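Local coordinates for glycerol dehydratase (Clostridium butyricum, PDB 1R9D), which probably catalyses the B12-independent dehydration of glycerol as a lyase of the glycyl radical enzyme family, at residues A[551-555]-A[665-671]; A[600-604]-A[675-679]; A[610-614]-A[686-691]. All blocks are in the same frame, centred on the assembly; numbering follows the deposited sequence.

Contact 1: A[551-555]-A[665-671]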
ATOM      1  N   VAL A 551      33.788  -1.258   4.243  1.00 22.33           N
ATOM      2  CA  VAL A 551      34.738  -2.263   4.716  1.00 22.39           C
ATOM      3  C   VAL A 551      36.041  -2.181   3.925  1.00 22.55           C
ATOM      4  O   VAL A 551      36.017  -2.138   2.697  1.00 23.80           O
ATOM      5  CB  VAL A 551      34.156  -3.685   4.550  1.00 22.05           C
ATOM      6  CG1 VAL A 551      35.132  -4.726   5.101  1.00 21.94           C
ATOM      7  CG2 VAL A 551      32.804  -3.767   5.257  1.00 22.31           C
ATOM      8  N   GLY A 552      37.167  -2.141   4.638  1.00 24.00           N
ATOM      9  CA  GLY A 552      38.472  -2.091   3.994  1.00 24.82           C
ATOM     10  C   GLY A 552      39.232  -0.777   4.109  1.00 25.34           C
ATOM     11  O   GLY A 552      40.039  -0.450   3.236  1.00 25.90           O
ATOM     12  N   VAL A 553      39.010  -0.034   5.190  1.00 24.78           N
ATOM     13  CA  VAL A 553      39.677   1.261   5.362  1.00 24.71           C
ATOM     14  C   VAL A 553      41.211   1.244   5.313  1.00 24.26           C
ATOM     15  O   VAL A 553      41.812   2.062   4.620  1.00 24.31           O
ATOM     16  CB  VAL A 553      39.226   1.957   6.673  1.00 24.59           C
ATOM     17  CG1 VAL A 553      39.967   3.291   6.837  1.00 26.05           C
ATOM     18  CG2 VAL A 553      37.722   2.218   6.628  1.00 25.84           C
ATOM     19  N   ALA A 554      41.852   0.335   6.042  1.00 24.17           N
ATOM     20  CA  ALA A 554      43.312   0.292   6.026  1.00 25.26           C
ATOM     21  C   ALA A 554      43.820  -0.098   4.642  1.00 25.95           C
ATOM     22  O   ALA A 554      44.850   0.407   4.187  1.00 26.62           O
ATOM     23  CB  ALA A 554      43.831  -0.688   7.068  1.00 24.60           C
ATOM     24  N   ASN A 555      43.096  -0.988   3.968  1.00 25.69           N
ATOM     25  CA  ASN A 555      43.507  -1.420   2.637  1.00 27.38           C
ATOM     26  C   ASN A 555      43.471  -0.252   1.647  1.00 27.97           C
ATOM     27  O   ASN A 555      44.340  -0.135   0.780  1.00 27.93           O
ATOM     28  CB  ASN A 555      42.611  -2.562   2.138  1.00 26.74           C
ATOM     29  CG  ASN A 555      42.614  -3.758   3.078  1.00 28.15           C
ATOM     30  OD1 ASN A 555      41.765  -3.868   3.961  1.00 28.54           O
ATOM     31  ND2 ASN A 555      43.587  -4.649   2.904  1.00 29.28           N
ATOM     32  N   LEU A 665      40.350  -8.660   4.127  1.00 26.33           N
ATOM     33  CA  LEU A 665      40.536  -7.218   4.155  1.00 26.07           C
ATOM     34  C   LEU A 665      40.694  -6.907   5.641  1.00 26.78           C
ATOM     35  O   LEU A 665      40.495  -7.785   6.483  1.00 26.54           O
ATOM     36  CB  LEU A 665      39.301  -6.495   3.612  1.00 25.11           C
ATOM     37  CG  LEU A 665      38.915  -6.738   2.154  1.00 24.95           C
ATOM     38  CD1 LEU A 665      37.684  -5.897   1.812  1.00 24.85           C
ATOM     39  CD2 LEU A 665      40.078  -6.371   1.248  1.00 24.79           C
ATOM     40  N   ALA A 666      41.058  -5.672   5.966  1.00 26.42           N
ATOM     41  CA  ALA A 666      41.211  -5.269   7.359  1.00 27.70           C
ATOM     42  C   ALA A 666      39.831  -5.125   8.002  1.00 28.60           C
ATOM     43  O   ALA A 666      38.842  -4.873   7.311  1.00 29.30           O
ATOM     44  CB  ALA A 666      41.966  -3.946   7.442  1.00 26.99           C
ATOM     45  N   ASP A 667      39.777  -5.275   9.323  1.00 28.83           N
ATOM     46  CA  ASP A 667      38.526  -5.177  10.077  1.00 29.51           C
ATOM     47  C   ASP A 667      38.266  -3.765  10.620  1.00 28.31           C
ATOM     48  O   ASP A 667      39.112  -3.194  11.302  1.00 28.64           O
ATOM     49  CB  ASP A 667      38.555  -6.184  11.233  1.00 31.40           C
ATOM     50  CG  ASP A 667      39.827  -6.082  12.066  1.00 34.42           C
ATOM     51  OD1 ASP A 667      39.744  -5.657  13.236  1.00 35.87           O
ATOM     52  OD2 ASP A 667      40.916  -6.418  11.545  1.00 36.37           O
ATOM     53  N   GLY A 668      37.095  -3.211  10.313  1.00 26.76           N
ATOM     54  CA  GLY A 668      36.751  -1.878  10.785  1.00 24.92           C
ATOM     55  C   GLY A 668      37.772  -0.836  10.359  1.00 24.45           C
ATOM     56  O   GLY A 668      38.163  -0.788   9.197  1.00 24.57           O
ATOM     57  N   VAL A 669      38.201   0.004  11.296  1.00 23.91           N
ATOM     58  CA  VAL A 669      39.198   1.023  10.990  1.00 23.22           C
ATOM     59  C   VAL A 669      40.557   0.625  11.566  1.00 23.67           C
ATOM     60  O   VAL A 669      41.454   1.456  11.702  1.00 24.31           O
ATOM     61  CB  VAL A 669      38.780   2.407  11.547  1.00 22.01           C
ATOM     62  CG1 VAL A 669      37.524   2.882  10.827  1.00 22.01           C
ATOM     63  CG2 VAL A 669      38.541   2.325  13.059  1.00 23.48           C
ATOM     64  N   SER A 670      40.701  -0.656  11.905  1.00 24.12           N
ATOM     65  CA  SER A 670      41.947  -1.173  12.470  1.00 24.37           C
ATOM     66  C   SER A 670      43.015  -1.327  11.387  1.00 23.31           C
ATOM     67  O   SER A 670      42.702  -1.603  10.234  1.00 24.29           O
ATOM     68  CB  SER A 670      41.716  -2.555  13.104  1.00 25.88           C
ATOM     69  OG  SER A 670      40.568  -2.577  13.932  1.00 28.57           O
ATOM     70  N   PRO A 671      44.295  -1.145  11.749  1.00 23.82           N
ATOM     71  CA  PRO A 671      45.381  -1.287  10.773  1.00 24.00           C
ATOM     72  C   PRO A 671      45.400  -2.724  10.240  1.00 25.24           C
ATOM     73  O   PRO A 671      44.912  -3.637  10.912  1.00 25.70           O
ATOM     74  CB  PRO A 671      46.629  -0.976  11.599  1.00 23.80           C
ATOM     75  CG  PRO A 671      46.124   0.015  12.607  1.00 23.66           C
ATOM     76  CD  PRO A 671      44.795  -0.594  13.021  1.00 23.03           C
TER
HETATM   77  O   HOH W   1      37.307  -2.710   7.268  1.00 31.22           O
HETATM   78  O   HOH W   2      40.752  -0.977   8.397  1.00 26.64           O
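Leu665 begins the loop segment 665-671, and its CD1 lies 4.3 Å from CG1 of Val551. Ala666 follows with the direct polar link: its backbone N donates to OD1 of Asn555 at 2.8 Å, almost in line. Its CB packs on CB of Ala554 at 3.8 Å. From Asp667 to Ser670 the chain makes a type II' beta turn, closed by Ser670 N to Asp667 O at 3.1 Å. Gly668 takes the positive phi of this turn. Its O receives hydrogen bonds from two waters, 2.9 Å from water 1 and 2.7 Å from water 2. Water 1 accepts from Gly552 N and donates also to Ala666 O (2.7 Å); water 2 accepts from Ala554 N and donates also to Ser670 O (2.8 Å). Both thus bridge the start of helix 553-569 to loop carbonyls. Val669 CG1 then meets Val553 CG2 at 4.3 Å. Strand 543-551 passes through the N-cap Gly552 into helix 553-569, and loop 665-671 covers this strand-to-helix junction of the PFL-like glycyl radical enzyme fold.

Contact 2: A[600-604]-A[675-679]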
ATOM      1  N   PRO A 600      54.706   3.291   2.968  1.00 27.02           N
ATOM      2  CA  PRO A 600      54.182   3.610   4.308  1.00 27.32           C
ATOM      3  C   PRO A 600      52.826   2.951   4.594  1.00 25.84           C
ATOM      4  O   PRO A 600      51.939   2.974   3.749  1.00 25.72           O
ATOM      5  CB  PRO A 600      54.074   5.137   4.289  1.00 27.85           C
ATOM      6  CG  PRO A 600      55.105   5.551   3.283  1.00 28.47           C
ATOM      7  CD  PRO A 600      54.943   4.520   2.194  1.00 27.63           C
ATOM      8  N   LYS A 601      52.671   2.389   5.793  1.00 25.73           N
ATOM      9  CA  LYS A 601      51.428   1.715   6.174  1.00 25.07           C
ATOM     10  C   LYS A 601      50.653   2.404   7.300  1.00 24.80           C
ATOM     11  O   LYS A 601      51.233   2.945   8.243  1.00 24.59           O
ATOM     12  CB  LYS A 601      51.727   0.264   6.581  1.00 25.30           C
ATOM     13  CG  LYS A 601      52.261  -0.614   5.450  1.00 25.31           C
ATOM     14  CD  LYS A 601      51.179  -0.939   4.429  1.00 26.35           C
ATOM     15  CE  LYS A 601      51.719  -1.756   3.252  1.00 26.90           C
ATOM     16  NZ  LYS A 601      52.546  -0.931   2.314  1.00 26.03           N
ATOM     17  N   PHE A 602      49.330   2.364   7.184  1.00 24.27           N
ATOM     18  CA  PHE A 602      48.418   2.943   8.164  1.00 24.41           C
ATOM     19  C   PHE A 602      48.609   2.277   9.529  1.00 24.06           C
ATOM     20  O   PHE A 602      48.767   1.058   9.617  1.00 24.60           O
ATOM     21  CB  PHE A 602      46.983   2.731   7.665  1.00 24.41           C
ATOM     22  CG  PHE A 602      45.916   3.220   8.601  1.00 24.57           C
ATOM     23  CD1 PHE A 602      45.762   4.580   8.859  1.00 25.49           C
ATOM     24  CD2 PHE A 602      45.020   2.319   9.181  1.00 25.16           C
ATOM     25  CE1 PHE A 602      44.731   5.041   9.674  1.00 24.80           C
ATOM     26  CE2 PHE A 602      43.979   2.770  10.002  1.00 25.06           C
ATOM     27  CZ  PHE A 602      43.837   4.136  10.247  1.00 25.67           C
ATOM     28  N   GLY A 603      48.598   3.073  10.596  1.00 23.91           N
ATOM     29  CA  GLY A 603      48.750   2.511  11.928  1.00 24.07           C
ATOM     30  C   GLY A 603      50.102   2.720  12.583  1.00 24.79           C
ATOM     31  O   GLY A 603      50.384   2.118  13.620  1.00 25.10           O
ATOM     32  N   ASN A 604      50.933   3.571  11.987  1.00 24.72           N
ATOM     33  CA  ASN A 604      52.267   3.861  12.517  1.00 25.16           C
ATOM     34  C   ASN A 604      52.469   5.352  12.778  1.00 25.66           C
ATOM     35  O   ASN A 604      53.601   5.821  12.950  1.00 26.10           O
ATOM     36  CB  ASN A 604      53.330   3.365  11.537  1.00 25.55           C
ATOM     37  CG  ASN A 604      53.344   1.857  11.426  1.00 25.35           C
ATOM     38  OD1 ASN A 604      53.805   1.164  12.333  1.00 26.74           O
ATOM     39  ND2 ASN A 604      52.821   1.338  10.321  1.00 25.50           N
ATOM     40  N   CYS A 675      50.930  -4.684  10.009  1.00 30.69           N
ATOM     41  CA  CYS A 675      51.346  -3.382   9.496  1.00 31.01           C
ATOM     42  C   CYS A 675      51.662  -2.365  10.580  1.00 30.14           C
ATOM     43  O   CYS A 675      52.465  -1.457  10.364  1.00 29.55           O
ATOM     44  CB  CYS A 675      50.280  -2.825   8.555  1.00 31.11           C
ATOM     45  SG  CYS A 675      50.241  -3.679   6.968  1.00 36.34           S
ATOM     46  N   ASP A 676      51.025  -2.514  11.738  1.00 29.18           N
ATOM     47  CA  ASP A 676      51.258  -1.610  12.853  1.00 29.13           C
ATOM     48  C   ASP A 676      52.402  -2.157  13.705  1.00 28.93           C
ATOM     49  O   ASP A 676      52.202  -2.967  14.608  1.00 28.57           O
ATOM     50  CB  ASP A 676      49.965  -1.417  13.677  1.00 30.28           C
ATOM     51  CG  ASP A 676      49.203  -2.720  13.925  1.00 31.77           C
ATOM     52  OD1 ASP A 676      49.317  -3.672  13.120  1.00 32.64           O
ATOM     53  OD2 ASP A 676      48.456  -2.777  14.927  1.00 32.99           O
ATOM     54  N   VAL A 677      53.610  -1.696  13.393  1.00 28.19           N
ATOM     55  CA  VAL A 677      54.820  -2.142  14.071  1.00 28.40           C
ATOM     56  C   VAL A 677      55.460  -1.076  14.957  1.00 28.75           C
ATOM     57  O   VAL A 677      56.645  -1.169  15.298  1.00 29.52           O
ATOM     58  CB  VAL A 677      55.864  -2.596  13.035  1.00 27.98           C
ATOM     59  CG1 VAL A 677      55.307  -3.747  12.210  1.00 29.06           C
ATOM     60  CG2 VAL A 677      56.228  -1.426  12.116  1.00 28.68           C
ATOM     61  N   SER A 678      54.682  -0.073  15.344  1.00 27.84           N
ATOM     62  CA  SER A 678      55.209   1.001  16.173  1.00 27.53           C
ATOM     63  C   SER A 678      54.561   1.094  17.551  1.00 27.18           C
ATOM     64  O   SER A 678      54.701   2.104  18.241  1.00 26.68           O
ATOM     65  CB  SER A 678      55.053   2.336  15.435  1.00 28.89           C
ATOM     66  OG  SER A 678      55.593   2.249  14.125  1.00 28.17           O
ATOM     67  N   GLY A 679      53.864   0.038  17.960  1.00 26.71           N
ATOM     68  CA  GLY A 679      53.216   0.056  19.262  1.00 26.44           C
ATOM     69  C   GLY A 679      51.742   0.423  19.187  1.00 26.28           C
ATOM     70  O   GLY A 679      51.298   1.006  18.200  1.00 26.49           O
TER
HETATM   71  O   HOH W   3      52.001   0.536  15.450  1.00 24.13           O
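This is a polar contact between two loops, partly buried; its centre lies about 29 Å from the centre of the chain. Segment 600-604 links helix 590-597 to helix 607-624, and segment 675-679 runs up to helix 680-687. The side chain of Asn604 does most of the joining. Its ND2 donates to Cys675 O at 2.8 Å and, within its own loop, to Lys601 O at 3.1 Å. Its OD1 accepts from Ser678 OG at 2.8 Å and from Val677 N at 3.1 Å. One amide group therefore uses both its donor and its acceptor to hold three residues of the opposing loop.

Gly603 comes close at the backbone, with its CA 4.9 Å from CA of Asp676. A side chain here would crowd Asp676 CB, and the backbone angles also call for glycine. Water 3 adds a bridge. It donates to Gly603 O and to Gly679 O, both at 2.9 Å, and accepts from Ser678 N at 2.8 Å. Lys601 CD rests on Cys675 SG at 3.9 Å, while its NZ turns back to Leu596 O and Ala599 O. The carboxylate of Asp676 binds Thr783 and His785 near the C-terminus. Asn604 bonds main-chain groups of both loops and the Ser678 hydroxyl, and so joins the approaches to helices 607-624 and 680-687.

Contact 3: A[610-614]-A[686-691]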
ATOM      1  N   ASP A 610      48.277   8.006   6.703  1.00 24.89           N
ATOM      2  CA  ASP A 610      47.102   8.177   7.548  1.00 25.30           C
ATOM      3  C   ASP A 610      46.084   9.145   6.928  1.00 25.60           C
ATOM      4  O   ASP A 610      44.879   8.903   6.991  1.00 23.93           O
ATOM      5  CB  ASP A 610      47.505   8.663   8.944  1.00 24.45           C
ATOM      6  CG  ASP A 610      48.313   7.630   9.715  1.00 24.47           C
ATOM      7  OD1 ASP A 610      48.479   6.502   9.206  1.00 24.24           O
ATOM      8  OD2 ASP A 610      48.776   7.950  10.829  1.00 25.38           O
ATOM      9  N   ASN A 611      46.558  10.234   6.324  1.00 25.83           N
ATOM     10  CA  ASN A 611      45.638  11.186   5.706  1.00 26.65           C
ATOM     11  C   ASN A 611      44.955  10.649   4.450  1.00 26.34           C
ATOM     12  O   ASN A 611      43.890  11.136   4.061  1.00 24.89           O
ATOM     13  CB  ASN A 611      46.349  12.505   5.388  1.00 29.40           C
ATOM     14  CG  ASN A 611      46.686  13.290   6.637  1.00 32.00           C
ATOM     15  OD1 ASN A 611      45.930  13.275   7.610  1.00 33.83           O
ATOM     16  ND2 ASN A 611      47.815  13.992   6.616  1.00 33.88           N
ATOM     17  N   LEU A 612      45.562   9.653   3.814  1.00 25.80           N
ATOM     18  CA  LEU A 612      44.957   9.064   2.627  1.00 26.05           C
ATOM     19  C   LEU A 612      43.913   8.036   3.056  1.00 25.17           C
ATOM     20  O   LEU A 612      42.949   7.786   2.336  1.00 25.74           O
ATOM     21  CB  LEU A 612      46.025   8.435   1.727  1.00 27.47           C
ATOM     22  CG  LEU A 612      46.787   9.478   0.895  1.00 27.86           C
ATOM     23  CD1 LEU A 612      47.861   8.806   0.054  1.00 29.47           C
ATOM     24  CD2 LEU A 612      45.802  10.220  -0.005  1.00 29.26           C
ATOM     25  N   ALA A 613      44.105   7.443   4.231  1.00 23.77           N
ATOM     26  CA  ALA A 613      43.122   6.497   4.743  1.00 23.66           C
ATOM     27  C   ALA A 613      41.903   7.366   5.065  1.00 23.39           C
ATOM     28  O   ALA A 613      40.762   7.004   4.765  1.00 22.85           O
ATOM     29  CB  ALA A 613      43.638   5.814   6.011  1.00 23.78           C
ATOM     30  N   ARG A 614      42.161   8.527   5.659  1.00 23.39           N
ATOM     31  CA  ARG A 614      41.093   9.462   6.017  1.00 23.99           C
ATOM     32  C   ARG A 614      40.318   9.915   4.784  1.00 24.58           C
ATOM     33  O   ARG A 614      39.088   9.819   4.735  1.00 24.97           O
ATOM     34  CB  ARG A 614      41.673  10.693   6.725  1.00 25.05           C
ATOM     35  CG  ARG A 614      40.648  11.786   7.008  1.00 26.01           C
ATOM     36  CD  ARG A 614      41.322  13.056   7.514  1.00 28.00           C
ATOM     37  NE  ARG A 614      40.391  14.181   7.591  1.00 30.42           N
ATOM     38  CZ  ARG A 614      39.619  14.454   8.637  1.00 31.43           C
ATOM     39  NH1 ARG A 614      39.658  13.686   9.720  1.00 31.05           N
ATOM     40  NH2 ARG A 614      38.808  15.505   8.602  1.00 32.78           N
ATOM     41  N   SER A 686      47.081   6.926  14.760  1.00 23.53           N
ATOM     42  CA  SER A 686      46.734   6.829  13.345  1.00 22.97           C
ATOM     43  C   SER A 686      45.232   6.744  13.128  1.00 22.34           C
ATOM     44  O   SER A 686      44.673   7.456  12.299  1.00 22.15           O
ATOM     45  CB  SER A 686      47.370   5.593  12.705  1.00 23.51           C
ATOM     46  OG  SER A 686      48.748   5.788  12.451  1.00 24.93           O
ATOM     47  N   VAL A 687      44.579   5.849  13.858  1.00 21.98           N
ATOM     48  CA  VAL A 687      43.141   5.677  13.702  1.00 22.45           C
ATOM     49  C   VAL A 687      42.364   6.936  14.075  1.00 23.42           C
ATOM     50  O   VAL A 687      41.329   7.242  13.470  1.00 23.15           O
ATOM     51  CB  VAL A 687      42.641   4.480  14.542  1.00 23.03           C
ATOM     52  CG1 VAL A 687      41.131   4.324  14.403  1.00 23.69           C
ATOM     53  CG2 VAL A 687      43.341   3.213  14.076  1.00 23.04           C
ATOM     54  N   SER A 688      42.869   7.680  15.055  1.00 23.05           N
ATOM     55  CA  SER A 688      42.186   8.890  15.494  1.00 23.80           C
ATOM     56  C   SER A 688      42.165   9.991  14.431  1.00 24.96           C
ATOM     57  O   SER A 688      41.390  10.938  14.536  1.00 25.22           O
ATOM     58  CB  SER A 688      42.820   9.426  16.787  1.00 25.23           C
ATOM     59  OG  SER A 688      44.096   9.996  16.546  1.00 27.81           O
ATOM     60  N   LYS A 689      42.991   9.862  13.397  1.00 24.36           N
ATOM     61  CA  LYS A 689      43.036  10.878  12.345  1.00 24.72           C
ATOM     62  C   LYS A 689      41.868  10.801  11.363  1.00 24.69           C
ATOM     63  O   LYS A 689      41.608  11.751  10.622  1.00 25.22           O
ATOM     64  CB  LYS A 689      44.361  10.788  11.586  1.00 24.39           C
ATOM     65  CG  LYS A 689      45.578  11.110  12.447  1.00 24.90           C
ATOM     66  CD  LYS A 689      46.860  10.712  11.742  1.00 25.32           C
ATOM     67  CE  LYS A 689      48.071  10.925  12.639  1.00 26.53           C
ATOM     68  NZ  LYS A 689      49.316  10.389  12.008  1.00 26.39           N
ATOM     69  N   LEU A 690      41.167   9.670  11.348  1.00 24.03           N
ATOM     70  CA  LEU A 690      40.016   9.511  10.466  1.00 23.00           C
ATOM     71  C   LEU A 690      38.888  10.409  10.979  1.00 22.56           C
ATOM     72  O   LEU A 690      38.919  10.855  12.126  1.00 23.31           O
ATOM     73  CB  LEU A 690      39.542   8.057  10.478  1.00 23.93           C
ATOM     74  CG  LEU A 690      40.583   6.973  10.198  1.00 23.47           C
ATOM     75  CD1 LEU A 690      39.952   5.595  10.442  1.00 24.18           C
ATOM     76  CD2 LEU A 690      41.096   7.101   8.769  1.00 24.99           C
ATOM     77  N   ASP A 691      37.898  10.675  10.132  1.00 22.45           N
ATOM     78  CA  ASP A 691      36.754  11.501  10.534  1.00 23.50           C
ATOM     79  C   ASP A 691      35.695  10.598  11.174  1.00 23.75           C
ATOM     80  O   ASP A 691      34.860  10.013  10.479  1.00 23.92           O
ATOM     81  CB  ASP A 691      36.151  12.215   9.318  1.00 24.20           C
ATOM     82  CG  ASP A 691      35.050  13.196   9.699  1.00 26.27           C
ATOM     83  OD1 ASP A 691      34.498  13.078  10.813  1.00 25.55           O
ATOM     84  OD2 ASP A 691      34.727  14.083   8.876  1.00 26.03           O
TER
HETATM   85  O   HOH W   4      37.907   9.419   7.588  1.00 25.53           O
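Asp610 lies against Ser686 and Lys689, and its carboxylate is the polar centre of the contact. OD2 of Asp610 accepts from Ser686 OG at 2.7 Å and forms a salt bridge with Lys689 NZ at 2.8 Å. The Lys689 side chain is extended, which carries its amine back along the segment to this carboxylate. There the amine also forms salt bridges with Asp605 and Asp607, so three acids surround one lysine.

One helical turn further on, Arg614 meets the end of the second segment. Its NH1 donates to Lys689 O at 2.9 Å, with the oxygen near the plane of the guanidinium. Asp691 CB lies over one face of the same group, 3.8 Å from NH1. The carboxylate of Asp691 is only a loose charge neighbour, with OD2 4.3 Å from Arg614 NH2; its OD1 instead accepts from the backbone N of Phe693 and Ile694. Water 4 closes this end. It donates to Arg614 O at 3.1 Å and accepts from Asp691 N at 2.8 Å.

Between the two polar ends sits Leu690. Its CD2 is 4.0 Å from Ala613 CB and 3.6 Å from Arg614 N, so it presses on the backbone of the helix. A type I beta turn from Val687 to Leu690 redirects the chain and brings Lys689 and Leu690 to this surface. The result is a face of helix 607-624 packed against a type I turn at the C-terminal end of helix 680-687: a small apolar contact flanked by the Asp610-Lys689 salt bridge and an arginine-to-carbonyl bond.

In the fold
The first segments come in the order 551-555, 600-604, 610-614. The second segments follow in the same order, so the three contacts cross along the chain. Their centres lie 11 to 13 Å apart, on the same side of the chain's centre. Contact 1 involves the start of helix 553-569, contact 2 the loop before helix 607-624, and contact 3 that helix itself. Phe602 links all three: its CE2 is 3.3 Å from Val669 O, and its CE1 is 3.6 Å from Ser686 O. Leu690 CD1 also touches Val669 CB at 3.6 Å. Together they pack the late PFL-like region against the start of the glycine radical region, upstream of the predicted radical site Gly763.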